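Local coordinates for extracellular ligand-binding receptor (Desulfitobacterium hafniense, PDB 4Q6B), which binds leucine between its two lobes and probably delivers amino acids to an ABC transporter as its extracellular substrate-binding component, at residues V146-D151 / D175-Y180; G200-K205 / P226-N231. One frame throughout, in Å; residues are numbered along the deposited sequence. Where two conformers were deposited one is given.

Contact 1 of 2, residues V146-D151 / D175-Y180. With CA (calcium ion), chain E.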
loop_
_atom_site.group_PDB
_atom_site.type_symbol
_atom_site.label_atom_id
_atom_site.label_comp_id
_atom_site.label_asym_id
_atom_site.label_seq_id
_atom_site.Cartn_x
_atom_site.Cartn_y
_atom_site.Cartn_z
ATOM N N VAL A 146 -18.619 11.305 -9.539
ATOM C CA VAL A 146 -18.534 10.290 -10.609
ATOM C C VAL A 146 -17.413 9.308 -10.277
ATOM O O VAL A 146 -16.414 9.701 -9.703
ATOM C CB VAL A 146 -18.249 10.950 -11.992
ATOM C CG1 VAL A 146 -17.857 9.919 -13.071
ATOM C CG2 VAL A 146 -19.494 11.715 -12.501
ATOM N N ILE A 147 -17.561 8.031 -10.624
ATOM C CA ILE A 147 -16.488 7.062 -10.373
ATOM C C ILE A 147 -16.025 6.514 -11.721
ATOM O O ILE A 147 -16.832 5.977 -12.490
ATOM C CB ILE A 147 -16.948 5.884 -9.475
ATOM C CG1 ILE A 147 -17.293 6.368 -8.056
ATOM C CG2 ILE A 147 -15.837 4.796 -9.352
ATOM C CD1 ILE A 147 -17.905 5.238 -7.213
ATOM N N TYR A 148 -14.728 6.654 -12.021
ATOM C CA TYR A 148 -14.122 6.023 -13.215
ATOM C C TYR A 148 -13.427 4.793 -12.688
ATOM O O TYR A 148 -12.583 4.905 -11.804
ATOM C CB TYR A 148 -13.076 6.968 -13.837
ATOM C CG TYR A 148 -12.339 6.421 -15.042
ATOM C CD1 TYR A 148 -13.013 5.737 -16.063
ATOM C CD2 TYR A 148 -10.980 6.657 -15.202
ATOM C CE1 TYR A 148 -12.324 5.253 -17.222
ATOM C CE2 TYR A 148 -10.295 6.209 -16.320
ATOM C CZ TYR A 148 -10.967 5.516 -17.338
ATOM O OH TYR A 148 -10.290 5.042 -18.439
ATOM N N TYR A 149 -13.768 3.611 -13.183
ATOM C CA TYR A 149 -13.208 2.415 -12.551
ATOM C C TYR A 149 -12.715 1.383 -13.569
ATOM O O TYR A 149 -13.115 1.433 -14.723
ATOM C CB TYR A 149 -14.236 1.772 -11.599
ATOM C CG TYR A 149 -15.392 1.149 -12.312
ATOM C CD1 TYR A 149 -15.444 -0.234 -12.539
ATOM C CD2 TYR A 149 -16.437 1.934 -12.772
ATOM C CE1 TYR A 149 -16.480 -0.796 -13.242
ATOM C CE2 TYR A 149 -17.483 1.376 -13.462
ATOM C CZ TYR A 149 -17.509 0.026 -13.677
ATOM O OH TYR A 149 -18.565 -0.529 -14.364
ATOM N N THR A 150 -11.830 0.466 -13.152
ATOM C CA THR A 150 -11.445 -0.653 -13.994
ATOM C C THR A 150 -12.433 -1.791 -13.782
ATOM O O THR A 150 -12.706 -2.190 -12.644
ATOM C CB THR A 150 -10.028 -1.145 -13.671
ATOM O OG1 THR A 150 -9.097 -0.085 -13.950
ATOM C CG2 THR A 150 -9.669 -2.368 -14.509
ATOM N N ASP A 151 -12.984 -2.309 -14.874
ATOM C CA ASP A 151 -13.964 -3.375 -14.746
ATOM C C ASP A 151 -13.293 -4.736 -14.530
ATOM O O ASP A 151 -13.446 -5.661 -15.352
ATOM C CB ASP A 151 -14.910 -3.393 -15.954
ATOM C CG ASP A 151 -16.104 -4.302 -15.734
ATOM O OD1 ASP A 151 -16.381 -4.605 -14.550
ATOM O OD2 ASP A 151 -16.749 -4.723 -16.729
ATOM N N ASP A 175 -22.782 8.990 -11.611
ATOM C CA ASP A 175 -22.466 8.151 -12.771
ATOM C C ASP A 175 -21.240 7.325 -12.441
ATOM O O ASP A 175 -20.381 7.765 -11.711
ATOM C CB ASP A 175 -22.200 9.007 -14.020
ATOM C CG ASP A 175 -22.116 8.185 -15.317
ATOM O OD1 ASP A 175 -22.714 7.066 -15.412
ATOM O OD2 ASP A 175 -21.473 8.699 -16.282
ATOM N N ARG A 176 -21.175 6.111 -12.962
ATOM C CA ARG A 176 -19.937 5.344 -12.906
ATOM C C ARG A 176 -19.677 4.880 -14.334
ATOM O O ARG A 176 -20.631 4.672 -15.143
ATOM C CB ARG A 176 -20.042 4.154 -11.917
ATOM C CG ARG A 176 -20.861 3.005 -12.441
ATOM C CD ARG A 176 -20.519 1.716 -11.701
ATOM N NE ARG A 176 -20.556 1.885 -10.252
ATOM C CZ ARG A 176 -20.047 1.002 -9.390
ATOM N NH1 ARG A 176 -20.120 1.220 -8.078
ATOM N NH2 ARG A 176 -19.454 -0.096 -9.839
ATOM N N PHE A 177 -18.404 4.814 -14.718
ATOM C CA PHE A 177 -18.038 4.429 -16.097
ATOM C C PHE A 177 -16.659 3.781 -16.117
ATOM O O PHE A 177 -15.855 3.986 -15.190
ATOM C CB PHE A 177 -18.111 5.620 -17.075
ATOM C CG PHE A 177 -16.977 6.640 -16.920
ATOM C CD1 PHE A 177 -16.831 7.401 -15.753
ATOM C CD2 PHE A 177 -16.045 6.839 -17.952
ATOM C CE1 PHE A 177 -15.798 8.365 -15.630
ATOM C CE2 PHE A 177 -15.012 7.802 -17.826
ATOM C CZ PHE A 177 -14.878 8.545 -16.656
ATOM N N ASN A 178 -16.392 2.971 -17.143
ATOM C CA ASN A 178 -15.117 2.252 -17.200
ATOM C C ASN A 178 -14.375 2.347 -18.529
ATOM O O ASN A 178 -13.280 1.768 -18.706
ATOM C CB ASN A 178 -15.330 0.807 -16.820
ATOM C CG ASN A 178 -16.255 0.078 -17.788
ATOM O OD1 ASN A 178 -17.405 -0.202 -17.465
ATOM N ND2 ASN A 178 -15.754 -0.236 -18.965
ATOM N N TYR A 179 -14.977 3.060 -19.479
ATOM C CA TYR A 179 -14.372 3.210 -20.799
ATOM C C TYR A 179 -14.863 4.476 -21.470
ATOM O O TYR A 179 -16.051 4.795 -21.370
ATOM C CB TYR A 179 -14.716 2.021 -21.695
ATOM C CG TYR A 179 -14.049 2.067 -23.063
ATOM C CD1 TYR A 179 -12.701 1.801 -23.194
ATOM C CD2 TYR A 179 -14.767 2.382 -24.234
ATOM C CE1 TYR A 179 -12.064 1.839 -24.414
ATOM C CE2 TYR A 179 -14.130 2.421 -25.465
ATOM C CZ TYR A 179 -12.788 2.163 -25.550
ATOM O OH TYR A 179 -12.143 2.180 -26.756
ATOM N N TYR A 180 -13.957 5.161 -22.177
ATOM C CA TYR A 180 -14.329 6.178 -23.165
ATOM C C TYR A 180 -13.417 6.011 -24.377
ATOM O O TYR A 180 -12.240 5.682 -24.205
ATOM C CB TYR A 180 -14.232 7.598 -22.562
ATOM C CG TYR A 180 -12.856 7.994 -22.100
ATOM C CD1 TYR A 180 -12.349 7.558 -20.885
ATOM C CD2 TYR A 180 -12.066 8.815 -22.873
ATOM C CE1 TYR A 180 -11.084 7.923 -20.477
ATOM C CE2 TYR A 180 -10.801 9.172 -22.476
ATOM C CZ TYR A 180 -10.319 8.718 -21.291
ATOM O OH TYR A 180 -9.054 9.080 -20.932
HETATM CA CA CA E . -22.516 4.899 -16.504
HETATM O O HOH W 1 -11.034 3.956 -20.973
HETATM O O HOH W 2 -21.555 6.393 -18.076
HETATM O O HOH W 3 -23.545 4.637 -14.320
HETATM O O HOH W 4 -21.525 3.219 -18.496
HETATM O O HOH W 5 -22.723 2.661 -16.311
HETATM O O HOH W 6 -24.469 5.502 -17.175
#
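The carbonyl oxygen of Phe177 takes the N-H of Tyr149 at 2.9 Å, and the CA of Tyr148 comes against it, at 3.3 Å. Two backbone bonds, Ile147 N to Asp175 O and Phe177 N to Ile147 O, both 3.0 Å, hold the strands parallel. On one side of the sheet Phe177 and Tyr148 form an offset stack, ring planes 25° apart, with Tyr148 CD1 over the rim of the Phe177 face. Val146 CG1 meets the edge of the same ring at CE1. At the hydroxyl end of Tyr148, Tyr180 CE1 lies 3.6 Å from OH and extends the aromatic cluster, which Phe214 of helix 207-221 joins. Tyr149, its CG between the backbone N and the carbonyl carbon (chi1 70°), sets its ring between two neighbours: Asn178 CB makes a CH-pi contact on one face, and the Arg176 guanidinium lies beyond the opposite face, a long and at most weak cation-pi pair. Arg176 CD touches Tyr149 CE2 at 3.5 Å, while NH1 forms a salt bridge with Glu163. At the outer strand Asp175 OD1 and Arg176 O bind a calcium ion at 2.4 and 2.3 Å, with five waters around it, one of them distant; Asp175 OD2 accepts a hydrogen bond from Trp193 and salt-bridges Lys192. Strand 144-149, helix 153-168 and strand 172-177 make a beta-alpha-beta unit, the edge strand carrying the calcium site.

Contact 2 of 2, residues G200-K205 / P226-N231. With LEU (leucine), chain B.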
loop_
_atom_site.group_PDB
_atom_site.type_symbol
_atom_site.label_atom_id
_atom_site.label_comp_id
_atom_site.label_asym_id
_atom_site.label_seq_id
_atom_site.Cartn_x
_atom_site.Cartn_y
_atom_site.Cartn_z
ATOM N N GLY A 200 -17.006 16.200 -8.307
ATOM C CA GLY A 200 -15.731 15.523 -8.125
ATOM C C GLY A 200 -15.743 14.186 -8.812
ATOM O O GLY A 200 -16.817 13.608 -9.043
ATOM N N ILE A 201 -14.551 13.677 -9.108
ATOM C CA ILE A 201 -14.375 12.343 -9.691
ATOM C C ILE A 201 -13.435 11.501 -8.846
ATOM O O ILE A 201 -12.304 11.943 -8.523
ATOM C CB ILE A 201 -13.808 12.428 -11.123
ATOM C CG1 ILE A 201 -14.763 13.198 -12.000
ATOM C CG2 ILE A 201 -13.639 11.026 -11.719
ATOM C CD1 ILE A 201 -14.165 13.662 -13.367
ATOM N N PHE A 202 -13.891 10.295 -8.499
ATOM C CA PHE A 202 -13.025 9.310 -7.871
ATOM C C PHE A 202 -12.549 8.319 -8.938
ATOM O O PHE A 202 -13.342 7.689 -9.630
ATOM C CB PHE A 202 -13.777 8.561 -6.796
ATOM C CG PHE A 202 -12.936 7.551 -6.095
ATOM C CD1 PHE A 202 -11.834 7.928 -5.376
ATOM C CD2 PHE A 202 -13.215 6.200 -6.243
ATOM C CE1 PHE A 202 -11.021 6.977 -4.758
ATOM C CE2 PHE A 202 -12.417 5.232 -5.614
ATOM C CZ PHE A 202 -11.314 5.627 -4.878
ATOM N N ILE A 203 -11.237 8.204 -9.058
ATOM C CA ILE A 203 -10.625 7.324 -10.024
ATOM C C ILE A 203 -10.200 6.034 -9.321
ATOM O O ILE A 203 -9.255 6.017 -8.557
ATOM C CB ILE A 203 -9.396 8.004 -10.635
ATOM C CG1 ILE A 203 -9.790 9.358 -11.236
ATOM C CG2 ILE A 203 -8.734 7.111 -11.668
ATOM C CD1 ILE A 203 -8.625 10.285 -11.514
ATOM N N ALA A 204 -10.892 4.955 -9.646
ATOM C CA ALA A 204 -10.666 3.650 -9.055
ATOM C C ALA A 204 -9.934 2.807 -10.084
ATOM O O ALA A 204 -10.251 1.661 -10.324
ATOM C CB ALA A 204 -11.968 3.004 -8.650
ATOM N N LYS A 205 -9.020 3.461 -10.763
ATOM C CA LYS A 205 -8.132 2.847 -11.706
ATOM C C LYS A 205 -6.739 3.129 -11.182
ATOM O O LYS A 205 -6.481 4.199 -10.659
ATOM C CB LYS A 205 -8.281 3.509 -13.073
ATOM C CG LYS A 205 -9.381 2.963 -13.953
ATOM C CD LYS A 205 -8.995 3.062 -15.425
ATOM C CE LYS A 205 -9.327 1.780 -16.164
ATOM N NZ LYS A 205 -10.581 1.854 -16.972
ATOM N N PRO A 226 -12.474 18.516 -8.690
ATOM C CA PRO A 226 -11.383 17.765 -8.056
ATOM C C PRO A 226 -11.314 16.315 -8.479
ATOM O O PRO A 226 -12.349 15.674 -8.662
ATOM C CB PRO A 226 -11.756 17.807 -6.578
ATOM C CG PRO A 226 -12.391 19.184 -6.417
ATOM C CD PRO A 226 -13.208 19.346 -7.705
ATOM N N LEU A 227 -10.085 15.799 -8.619
ATOM C CA LEU A 227 -9.848 14.397 -8.956
ATOM C C LEU A 227 -9.241 13.738 -7.714
ATOM O O LEU A 227 -8.392 14.345 -7.026
ATOM C CB LEU A 227 -8.886 14.255 -10.155
ATOM C CG LEU A 227 -9.253 15.060 -11.412
ATOM C CD1 LEU A 227 -8.285 14.718 -12.520
ATOM C CD2 LEU A 227 -10.679 14.710 -11.852
ATOM N N ILE A 228 -9.712 12.527 -7.426
ATOM C CA ILE A 228 -9.288 11.783 -6.228
ATOM C C ILE A 228 -8.926 10.377 -6.641
ATOM O O ILE A 228 -9.609 9.773 -7.495
ATOM C CB ILE A 228 -10.451 11.743 -5.179
ATOM C CG1 ILE A 228 -10.836 13.157 -4.752
ATOM C CG2 ILE A 228 -10.032 10.941 -3.934
ATOM C CD1 ILE A 228 -12.110 13.676 -5.374
ATOM N N ALA A 229 -7.857 9.829 -6.052
ATOM C CA ALA A 229 -7.407 8.477 -6.407
ATOM C C ALA A 229 -6.783 7.780 -5.196
ATOM O O ALA A 229 -6.544 8.405 -4.152
ATOM C CB ALA A 229 -6.412 8.547 -7.559
ATOM N N GLY A 230 -6.472 6.493 -5.349
ATOM C CA GLY A 230 -5.909 5.727 -4.259
ATOM C C GLY A 230 -4.426 5.491 -4.319
ATOM O O GLY A 230 -3.705 6.235 -4.978
ATOM N N ASN A 231 -3.926 4.454 -3.649
ATOM C CA ASN A 231 -2.501 4.425 -3.348
ATOM C C ASN A 231 -1.498 4.212 -4.490
ATOM O O ASN A 231 -0.295 4.504 -4.304
ATOM C CB ASN A 231 -2.212 3.410 -2.231
ATOM C CG ASN A 231 -1.693 2.100 -2.770
ATOM O OD1 ASN A 231 -2.419 1.359 -3.424
ATOM N ND2 ASN A 231 -0.427 1.824 -2.529
HETATM N N LEU B . -1.645 -1.509 -4.107
HETATM C CA LEU B . -1.285 -2.218 -5.339
HETATM C C LEU B . -1.804 -3.646 -5.309
HETATM O O LEU B . -1.685 -4.381 -6.281
HETATM C CB LEU B . 0.235 -2.211 -5.504
HETATM C CG LEU B . 0.566 -0.734 -5.750
HETATM C CD1 LEU B . 1.696 -0.283 -4.873
HETATM C CD2 LEU B . 0.832 -0.397 -7.211
HETATM O OXT LEU B . -2.391 -4.048 -4.294
HETATM O O HOH W 7 -7.200 4.757 -7.537
#
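Ile201 and Ile203 bond through their backbones to Pro226 and Ile228 in a parallel pairing, the short strand axes 4.7 Å apart and inclined at 26°. Ile203 N to Ile228 O is the shortest of the three bonds, at 2.7 Å and almost straight (176°); Ile201 N gives to Pro226 O, and Ile201 O receives Ile228 N. On one side of the sheet Ile201 and Leu227 lie alongside each other, Leu227 CD2 being 3.9 Å from both CB and CD1 of Ile201. Ile203 CD1 reaches Leu227 CB, and its CB faces that of Ala229; Phe214 and Leu215 of helix 207-221 pack on this side. On the other side Phe202, its CG anti to the backbone N (chi1 -179°), crosses Ile228 at about a right angle. Ile228 CG2 comes to the edge of the ring, in its plane, 3.8 Å from CD1. Phe162 stacks with this ring, and Leu133 touches both Phe202 and Ile228. An alanine at Phe202 would probably leave Ile228 CG2 without its aromatic neighbour and open a gap beside Phe162 and Leu133. Past the last strand bond a water donates to Ile203 O at 2.6 Å and accepts from Gly230 N, bridging the diverging chains. In one of its two modelled conformers Asn231 OD1 accepts a bond from the amino nitrogen of the bound leucine at 3.0 Å. The unit of strand 200-204, helix 207-221 and strand 227-229 is a beta-alpha-beta crossover; the pocket residue Asn231 follows the C-terminal end of its second strand, the end where parallel alpha/beta folds commonly place their binding sites.

In the fold
Both contacts belong to one mixed sheet, in the order 172-177, 144-149, 200-204, 227-229, and their centres lie about 11 Å apart. Along the chain they follow in series, contact 1 closing before contact 2 opens, each spanning a strand-helix-strand unit. Strands 144-149 and 200-204 are neighbours, joined by probable backbone bonds from Val146 O to Phe202 N and from Tyr148 O to Ala204 N. Helix 207-221 packs against residues of both contacts. Across the sheet the order leads from the calcium-bearing edge strand at contact 1 inward to contact 2, whose Asn231 meets leucine; Ser84, Ala105 and Thr107 of the other lobe bond the same ligand, consistent with a two-lobed periplasmic binding protein.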